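PDB 4ZWN: monoglyceride lipase from Saccharomyces cerevisiae, which hydrolyses monoacylglycerols, with a strong preference for monounsaturated ones, to free fatty acids and glycerol, and also takes part in breaking down fatty acid ethyl esters. Local coordinates for residues N118-E121 against H122-K126. The protein carries 2 engineered substitutions. Sequence-based numbering, arbitrary orientation.
Sequences NDLE and HFVEK
Leu120 lays its CD1 methyl against the CG2 methyl of Val124 one helical turn on, 4.1 Å apart, the two side chains crossing at a slant. The first torsion of Val124 (chi1 161°) leaves CG2 beside its own backbone N, and that same methyl rests 3.2 Å from Leu120 O. This carbonyl also takes the turn's hydrogen bond, Val124 N to Leu120 O at 2.9 Å, with a weak second one from Phe123 N. Both side chains are buried against Tyr153 of helix 145-156.

One residue further along, Glu125 N hydrogen-bonds Glu121 O at 3.0 Å and nearly straight, 165° at the hydrogen, although the donor stands tilted from the carbonyl plane. CG of Glu125 sits 3.2 Å from that oxygen. The two carboxylates do not meet: Glu121 OE1 and Glu125 OE2 stay 4.9 Å apart, and each has partners elsewhere, Glu121 with Tyr153 OH and Lys158 N, Glu125 with His159 and the Lys158 ammonium. These partners would probably ease the repulsion between like charges.

On the flank facing the sheet, Asp119 O lies obliquely to the Phe123 ring, 3.1 Å from CD2, and receives a weak bond from Phe123 N. His122 CD2 rides over the centre of a face of that ring, 3.7 Å above its plane. Phe123 stacks on Phe94 and meets Phe46 edge to face, while His122 stacks on Phe41 and bonds Glu39; Asp119 is salt-bridged to Arg97.

Most of these are i to i+4 contacts of an amphipathic helix, 113-134, which packs on the central sheet and alongside helix 145-156, as in the alpha/beta-hydrolase fold.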
ATOM      1  N   ASN A 118      -6.171   3.427 -13.590  1.00 35.01           N
ATOM      2  CA  ASN A 118      -6.519   2.604 -14.742  1.00 32.09           C
ATOM      3  C   ASN A 118      -5.853   1.235 -14.668  1.00 36.15           C
ATOM      4  O   ASN A 118      -6.478   0.217 -14.969  1.00 38.38           O
ATOM      5  CB  ASN A 118      -6.132   3.297 -16.045  1.00 37.37           C
ATOM      6  CG  ASN A 118      -6.687   2.586 -17.266  1.00 40.73           C
ATOM      7  OD1 ASN A 118      -7.875   2.268 -17.324  1.00 43.03           O
ATOM      8  ND2 ASN A 118      -5.827   2.322 -18.242  1.00 41.85           N
ATOM      9  N   ASP A 119      -4.584   1.214 -14.267  1.00 33.66           N
ATOM     10  CA  ASP A 119      -3.878  -0.044 -14.056  1.00 33.67           C
ATOM     11  C   ASP A 119      -4.517  -0.814 -12.912  1.00 34.40           C
ATOM     12  O   ASP A 119      -4.651  -2.034 -12.971  1.00 32.39           O
ATOM     13  CB  ASP A 119      -2.396   0.192 -13.754  1.00 38.37           C
ATOM     14  CG  ASP A 119      -1.651   0.813 -14.919  1.00 38.20           C
ATOM     15  OD1 ASP A 119      -2.124   0.696 -16.069  1.00 39.77           O
ATOM     16  OD2 ASP A 119      -0.584   1.416 -14.680  1.00 35.00           O
ATOM     17  N   LEU A 120      -4.912  -0.087 -11.871  1.00 35.67           N
ATOM     18  CA  LEU A 120      -5.521  -0.697 -10.697  1.00 37.55           C
ATOM     19  C   LEU A 120      -6.838  -1.382 -11.051  1.00 34.72           C
ATOM     20  O   LEU A 120      -7.086  -2.507 -10.622  1.00 34.54           O
ATOM     21  CB  LEU A 120      -5.748   0.349  -9.601  1.00 36.18           C
ATOM     22  CG  LEU A 120      -6.336  -0.166  -8.284  1.00 31.36           C
ATOM     23  CD1 LEU A 120      -5.510  -1.319  -7.730  1.00 26.96           C
ATOM     24  CD2 LEU A 120      -6.424   0.957  -7.268  1.00 32.91           C
ATOM     25  N   GLU A 121      -7.672  -0.707 -11.838  1.00 35.70           N
ATOM     26  CA  GLU A 121      -8.956  -1.273 -12.247  1.00 37.75           C
ATOM     27  C   GLU A 121      -8.765  -2.582 -13.002  1.00 35.52           C
ATOM     28  O   GLU A 121      -9.566  -3.507 -12.868  1.00 41.10           O
ATOM     29  CB  GLU A 121      -9.743  -0.283 -13.113  1.00 35.01           C
ATOM     30  CG  GLU A 121     -10.153   1.006 -12.411  1.00 33.56           C
ATOM     31  CD  GLU A 121     -11.296   0.823 -11.425  1.00 40.67           C
ATOM     32  OE1 GLU A 121     -11.736  -0.326 -11.207  1.00 42.10           O
ATOM     33  OE2 GLU A 121     -11.763   1.839 -10.870  1.00 38.68           O
ATOM     34  N   HIS A 122      -7.696  -2.658 -13.789  1.00 36.35           N
ATOM     35  CA  HIS A 122      -7.390  -3.863 -14.551  1.00 36.71           C
ATOM     36  C   HIS A 122      -7.130  -5.066 -13.651  1.00 38.24           C
ATOM     37  O   HIS A 122      -7.615  -6.165 -13.920  1.00 41.33           O
ATOM     38  CB  HIS A 122      -6.178  -3.640 -15.456  1.00 38.94           C
ATOM     39  CG  HIS A 122      -5.670  -4.897 -16.090  1.00 42.77           C
ATOM     40  ND1 HIS A 122      -6.269  -5.470 -17.191  1.00 43.59           N
ATOM     41  CD2 HIS A 122      -4.635  -5.707 -15.761  1.00 38.20           C
ATOM     42  CE1 HIS A 122      -5.617  -6.571 -17.522  1.00 39.91           C
ATOM     43  NE2 HIS A 122      -4.622  -6.738 -16.669  1.00 35.16           N
ATOM     44  N   PHE A 123      -6.357  -4.854 -12.590  1.00 33.82           N
ATOM     45  CA  PHE A 123      -5.974  -5.942 -11.698  1.00 34.98           C
ATOM     46  C   PHE A 123      -7.047  -6.228 -10.659  1.00 39.16           C
ATOM     47  O   PHE A 123      -7.094  -7.320 -10.094  1.00 44.44           O
ATOM     48  CB  PHE A 123      -4.646  -5.626 -11.011  1.00 34.69           C
ATOM     49  CG  PHE A 123      -3.467  -5.702 -11.931  1.00 36.30           C
ATOM     50  CD1 PHE A 123      -2.940  -6.930 -12.301  1.00 37.23           C
ATOM     51  CD2 PHE A 123      -2.888  -4.550 -12.436  1.00 38.70           C
ATOM     52  CE1 PHE A 123      -1.857  -7.008 -13.153  1.00 37.40           C
ATOM     53  CE2 PHE A 123      -1.804  -4.619 -13.288  1.00 39.01           C
ATOM     54  CZ  PHE A 123      -1.287  -5.851 -13.647  1.00 40.00           C
ATOM     55  N   VAL A 124      -7.903  -5.245 -10.409  1.00 36.71           N
ATOM     56  CA  VAL A 124      -9.068  -5.462  -9.564  1.00 36.42           C
ATOM     57  C   VAL A 124     -10.014  -6.428 -10.266  1.00 40.88           C
ATOM     58  O   VAL A 124     -10.451  -7.420  -9.684  1.00 44.83           O
ATOM     59  CB  VAL A 124      -9.804  -4.143  -9.239  1.00 35.26           C
ATOM     60  CG1 VAL A 124     -11.220  -4.422  -8.764  1.00 34.74           C
ATOM     61  CG2 VAL A 124      -9.036  -3.348  -8.198  1.00 30.53           C
ATOM     62  N   GLU A 125     -10.306  -6.143 -11.532  1.00 43.32           N
ATOM     63  CA  GLU A 125     -11.212  -6.974 -12.316  1.00 41.17           C
ATOM     64  C   GLU A 125     -10.657  -8.374 -12.549  1.00 41.69           C
ATOM     65  O   GLU A 125     -11.415  -9.338 -12.646  1.00 48.02           O
ATOM     66  CB  GLU A 125     -11.515  -6.304 -13.652  1.00 38.64           C
ATOM     67  CG  GLU A 125     -12.290  -5.012 -13.513  1.00 42.99           C
ATOM     68  CD  GLU A 125     -12.456  -4.296 -14.832  1.00 44.52           C
ATOM     69  OE1 GLU A 125     -11.857  -4.749 -15.831  1.00 44.94           O
ATOM     70  OE2 GLU A 125     -13.185  -3.281 -14.871  1.00 43.16           O
ATOM     71  N   LYS A 126      -9.335  -8.479 -12.642  1.00 38.75           N
ATOM     72  CA  LYS A 126      -8.675  -9.770 -12.801  1.00 33.75           C
ATOM     73  C   LYS A 126      -8.907 -10.646 -11.577  1.00 44.39           C
ATOM     74  O   LYS A 126      -9.299 -11.809 -11.694  1.00 45.14           O
ATOM     75  CB  LYS A 126      -7.175  -9.582 -13.035  1.00 39.04           C
ATOM     76  CG  LYS A 126      -6.382 -10.878 -13.158  1.00 38.08           C
ATOM     77  CD  LYS A 126      -4.885 -10.595 -13.236  1.00 46.72           C
ATOM     78  CE  LYS A 126      -4.109 -11.756 -13.855  1.00 48.52           C
ATOM     79  NZ  LYS A 126      -4.115 -12.981 -13.009  1.00 62.01           N
TER